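Local coordinates for increased sodium tolerance protein 1 (Saccharomyces cerevisiae, PDB 3GGY) that regulates recruitment of the ATPase VPS4 to the ESCRT-III complex during cargo sorting into multivesicular bodies, at residues Q43-N48 against Y180-S185. Numbering follows the deposited sequence.
Sequences QLLLTN and YDVPYS
L45 and L46, in the last turn of the long helix 8-46, pack against V182 and P183 of the loop joining helix 166-179 to helix 184-188. Two Schellman motifs frame this apolar contact in the all-helical ESCRT-III-like N-terminal domain. N48 is the C-prime residue of the first, its N bonded to L45 O at 3.1 Å; D181 plays the same part at the end of helix 166-179 and brings V182 in just behind the turn. The buried part rests on V182, a branched apolar residue that suits a buried spot beside two leucines: its CG1 lies at ordinary packing distances, 4.3 Å from L45 CB and 4.2 Å from L46 CD2, and its side chain also touches A42, one turn before L46 on helix 8-46. L45 is buried as well, its side chain reaching E50 and A53 of helix 50-82 and S190 near the chain end, so this leucine ties the tip of the helical hairpin to the C-terminal segment. On the solvent side, L46 and P183, both exposed, make a single much closer contact. With CG anti to its carbonyl carbon (chi1 -65°), L46 reaches over to the proline, and the two side chains cross at about a right angle. Proline suits the N-cap position before helix 184-188, where no backbone N-H is needed for the helix's own bonds, and its ring meets the leucine: L46 CD2 presses on P183 CD at 3.4 Å, tighter than usual van der Waals contact.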
ATOM      1  N   GLN A  43      -1.147 -25.689   8.439  1.00 15.46           N
ATOM      2  CA  GLN A  43      -2.149 -26.708   8.733  1.00 16.84           C
ATOM      3  C   GLN A  43      -2.563 -27.441   7.458  1.00 16.37           C
ATOM      4  O   GLN A  43      -2.824 -28.642   7.485  1.00 17.10           O
ATOM      5  CB  GLN A  43      -3.366 -26.066   9.411  1.00 20.06           C
ATOM      6  CG  GLN A  43      -4.420 -27.048   9.911  1.00 23.11           C
ATOM      7  CD  GLN A  43      -3.850 -28.126  10.823  1.00 25.68           C
ATOM      8  OE1 GLN A  43      -2.992 -27.858  11.664  1.00 28.19           O
ATOM      9  NE2 GLN A  43      -4.342 -29.351  10.669  1.00 27.49           N
ATOM     10  N   LEU A  44      -2.630 -26.718   6.343  1.00 14.67           N
ATOM     11  CA  LEU A  44      -2.977 -27.329   5.067  1.00 14.90           C
ATOM     12  C   LEU A  44      -1.884 -28.311   4.668  1.00 15.11           C
ATOM     13  O   LEU A  44      -2.170 -29.385   4.135  1.00 16.94           O
ATOM     14  CB  LEU A  44      -3.133 -26.262   3.977  1.00 13.78           C
ATOM     15  CG  LEU A  44      -4.377 -25.378   4.080  1.00 14.21           C
ATOM     16  CD1 LEU A  44      -4.262 -24.204   3.113  1.00 15.54           C
ATOM     17  CD2 LEU A  44      -5.609 -26.212   3.775  1.00 13.93           C
ATOM     18  N   LEU A  45      -0.632 -27.952   4.938  1.00 14.97           N
ATOM     19  CA  LEU A  45       0.482 -28.827   4.602  1.00 14.75           C
ATOM     20  C   LEU A  45       0.435 -30.098   5.439  1.00 14.80           C
ATOM     21  O   LEU A  45       0.631 -31.195   4.918  1.00 16.67           O
ATOM     22  CB  LEU A  45       1.820 -28.110   4.817  1.00 14.44           C
ATOM     23  CG  LEU A  45       2.095 -26.912   3.898  1.00 14.22           C
ATOM     24  CD1 LEU A  45       3.367 -26.204   4.342  1.00 14.00           C
ATOM     25  CD2 LEU A  45       2.206 -27.382   2.453  1.00 17.00           C
ATOM     26  N   LEU A  46       0.170 -29.947   6.734  1.00 16.92           N
ATOM     27  CA  LEU A  46       0.102 -31.095   7.633  1.00 18.33           C
ATOM     28  C   LEU A  46      -0.984 -32.080   7.215  1.00 20.65           C
ATOM     29  O   LEU A  46      -0.886 -33.279   7.508  1.00 21.40           O
ATOM     30  CB  LEU A  46      -0.166 -30.642   9.073  1.00 18.09           C
ATOM     31  CG  LEU A  46       0.911 -29.801   9.764  1.00 21.41           C
ATOM     32  CD1 LEU A  46       0.472 -29.503  11.192  1.00 22.94           C
ATOM     33  CD2 LEU A  46       2.242 -30.550   9.762  1.00 21.91           C
ATOM     34  N   THR A  47      -2.014 -31.577   6.538  1.00 19.60           N
ATOM     35  CA  THR A  47      -3.119 -32.421   6.095  1.00 20.41           C
ATOM     36  C   THR A  47      -3.104 -32.777   4.608  1.00 20.71           C
ATOM     37  O   THR A  47      -4.131 -33.143   4.037  1.00 19.65           O
ATOM     38  CB  THR A  47      -4.492 -31.793   6.458  1.00 21.83           C
ATOM     39  OG1 THR A  47      -4.567 -30.447   5.968  1.00 22.76           O
ATOM     40  CG2 THR A  47      -4.679 -31.785   7.960  1.00 19.31           C
ATOM     41  N   ASN A  48      -1.932 -32.657   3.991  1.00 21.18           N
ATOM     42  CA  ASN A  48      -1.739 -33.010   2.588  1.00 21.69           C
ATOM     43  C   ASN A  48      -2.558 -32.237   1.558  1.00 22.27           C
ATOM     44  O   ASN A  48      -2.803 -32.743   0.465  1.00 20.73           O
ATOM     45  CB  ASN A  48      -2.001 -34.511   2.405  1.00 25.48           C
ATOM     46  CG  ASN A  48      -1.142 -35.375   3.320  1.00 26.71           C
ATOM     47  OD1 ASN A  48      -1.481 -36.526   3.599  1.00 33.12           O
ATOM     48  ND2 ASN A  48      -0.022 -34.829   3.780  1.00 27.78           N
ATOM     49  N   TYR A 180       6.738 -23.003  11.582  1.00 15.32           N
ATOM     50  CA  TYR A 180       5.854 -23.942  12.254  1.00 15.86           C
ATOM     51  C   TYR A 180       6.333 -25.382  12.395  1.00 15.99           C
ATOM     52  O   TYR A 180       5.534 -26.271  12.688  1.00 14.81           O
ATOM     53  CB  TYR A 180       4.495 -23.906  11.561  1.00 16.91           C
ATOM     54  CG  TYR A 180       3.862 -22.541  11.653  1.00 20.37           C
ATOM     55  CD1 TYR A 180       3.282 -22.104  12.842  1.00 20.12           C
ATOM     56  CD2 TYR A 180       3.915 -21.653  10.580  1.00 21.79           C
ATOM     57  CE1 TYR A 180       2.776 -20.816  12.965  1.00 21.89           C
ATOM     58  CE2 TYR A 180       3.414 -20.360  10.694  1.00 22.25           C
ATOM     59  CZ  TYR A 180       2.849 -19.949  11.890  1.00 21.16           C
ATOM     60  OH  TYR A 180       2.381 -18.661  12.024  1.00 23.68           O
ATOM     61  N   ASP A 181       7.632 -25.603  12.213  1.00 17.34           N
ATOM     62  CA  ASP A 181       8.216 -26.940  12.329  1.00 17.27           C
ATOM     63  C   ASP A 181       7.474 -28.003  11.527  1.00 16.62           C
ATOM     64  O   ASP A 181       7.295 -29.126  11.998  1.00 17.85           O
ATOM     65  CB  ASP A 181       8.262 -27.376  13.799  1.00 21.19           C
ATOM     66  CG  ASP A 181       9.051 -26.422  14.666  1.00 21.76           C
ATOM     67  OD1 ASP A 181      10.205 -26.114  14.310  1.00 25.05           O
ATOM     68  OD2 ASP A 181       8.515 -25.983  15.706  1.00 26.45           O
ATOM     69  N   VAL A 182       7.049 -27.659  10.315  1.00 14.86           N
ATOM     70  CA  VAL A 182       6.332 -28.607   9.468  1.00 13.05           C
ATOM     71  C   VAL A 182       7.274 -29.732   9.057  1.00 12.46           C
ATOM     72  O   VAL A 182       8.377 -29.478   8.582  1.00 15.10           O
ATOM     73  CB  VAL A 182       5.795 -27.917   8.198  1.00 12.25           C
ATOM     74  CG1 VAL A 182       5.246 -28.953   7.221  1.00 12.16           C
ATOM     75  CG2 VAL A 182       4.714 -26.921   8.576  1.00 12.72           C
ATOM     76  N   PRO A 183       6.847 -30.993   9.226  1.00 14.53           N
ATOM     77  CA  PRO A 183       7.706 -32.123   8.853  1.00 15.28           C
ATOM     78  C   PRO A 183       8.208 -32.044   7.411  1.00 16.51           C
ATOM     79  O   PRO A 183       7.494 -31.608   6.507  1.00 16.00           O
ATOM     80  CB  PRO A 183       6.805 -33.336   9.087  1.00 15.24           C
ATOM     81  CG  PRO A 183       5.907 -32.885  10.184  1.00 16.13           C
ATOM     82  CD  PRO A 183       5.559 -31.472   9.754  1.00 14.28           C
ATOM     83  N   TYR A 184       9.440 -32.489   7.205  1.00 15.19           N
ATOM     84  CA  TYR A 184      10.066 -32.483   5.892  1.00 17.00           C
ATOM     85  C   TYR A 184       9.179 -33.045   4.789  1.00 17.29           C
ATOM     86  O   TYR A 184       8.993 -32.410   3.751  1.00 17.75           O
ATOM     87  CB  TYR A 184      11.365 -33.299   5.926  1.00 19.42           C
ATOM     88  CG  TYR A 184      12.115 -33.311   4.612  1.00 20.58           C
ATOM     89  CD1 TYR A 184      12.890 -32.219   4.219  1.00 24.46           C
ATOM     90  CD2 TYR A 184      12.044 -34.410   3.753  1.00 24.86           C
ATOM     91  CE1 TYR A 184      13.574 -32.217   3.008  1.00 26.11           C
ATOM     92  CE2 TYR A 184      12.727 -34.416   2.535  1.00 26.38           C
ATOM     93  CZ  TYR A 184      13.488 -33.316   2.172  1.00 26.42           C
ATOM     94  OH  TYR A 184      14.155 -33.307   0.969  1.00 29.40           O
ATOM     95  N   SER A 185       8.642 -34.242   5.010  1.00 18.12           N
ATOM     96  CA  SER A 185       7.808 -34.893   4.004  1.00 18.57           C
ATOM     97  C   SER A 185       6.606 -34.058   3.591  1.00 18.85           C
ATOM     98  O   SER A 185       6.253 -34.016   2.415  1.00 18.64           O
ATOM     99  CB  SER A 185       7.322 -36.258   4.504  1.00 21.72           C
ATOM    100  OG  SER A 185       6.457 -36.120   5.620  1.00 26.81           O
TER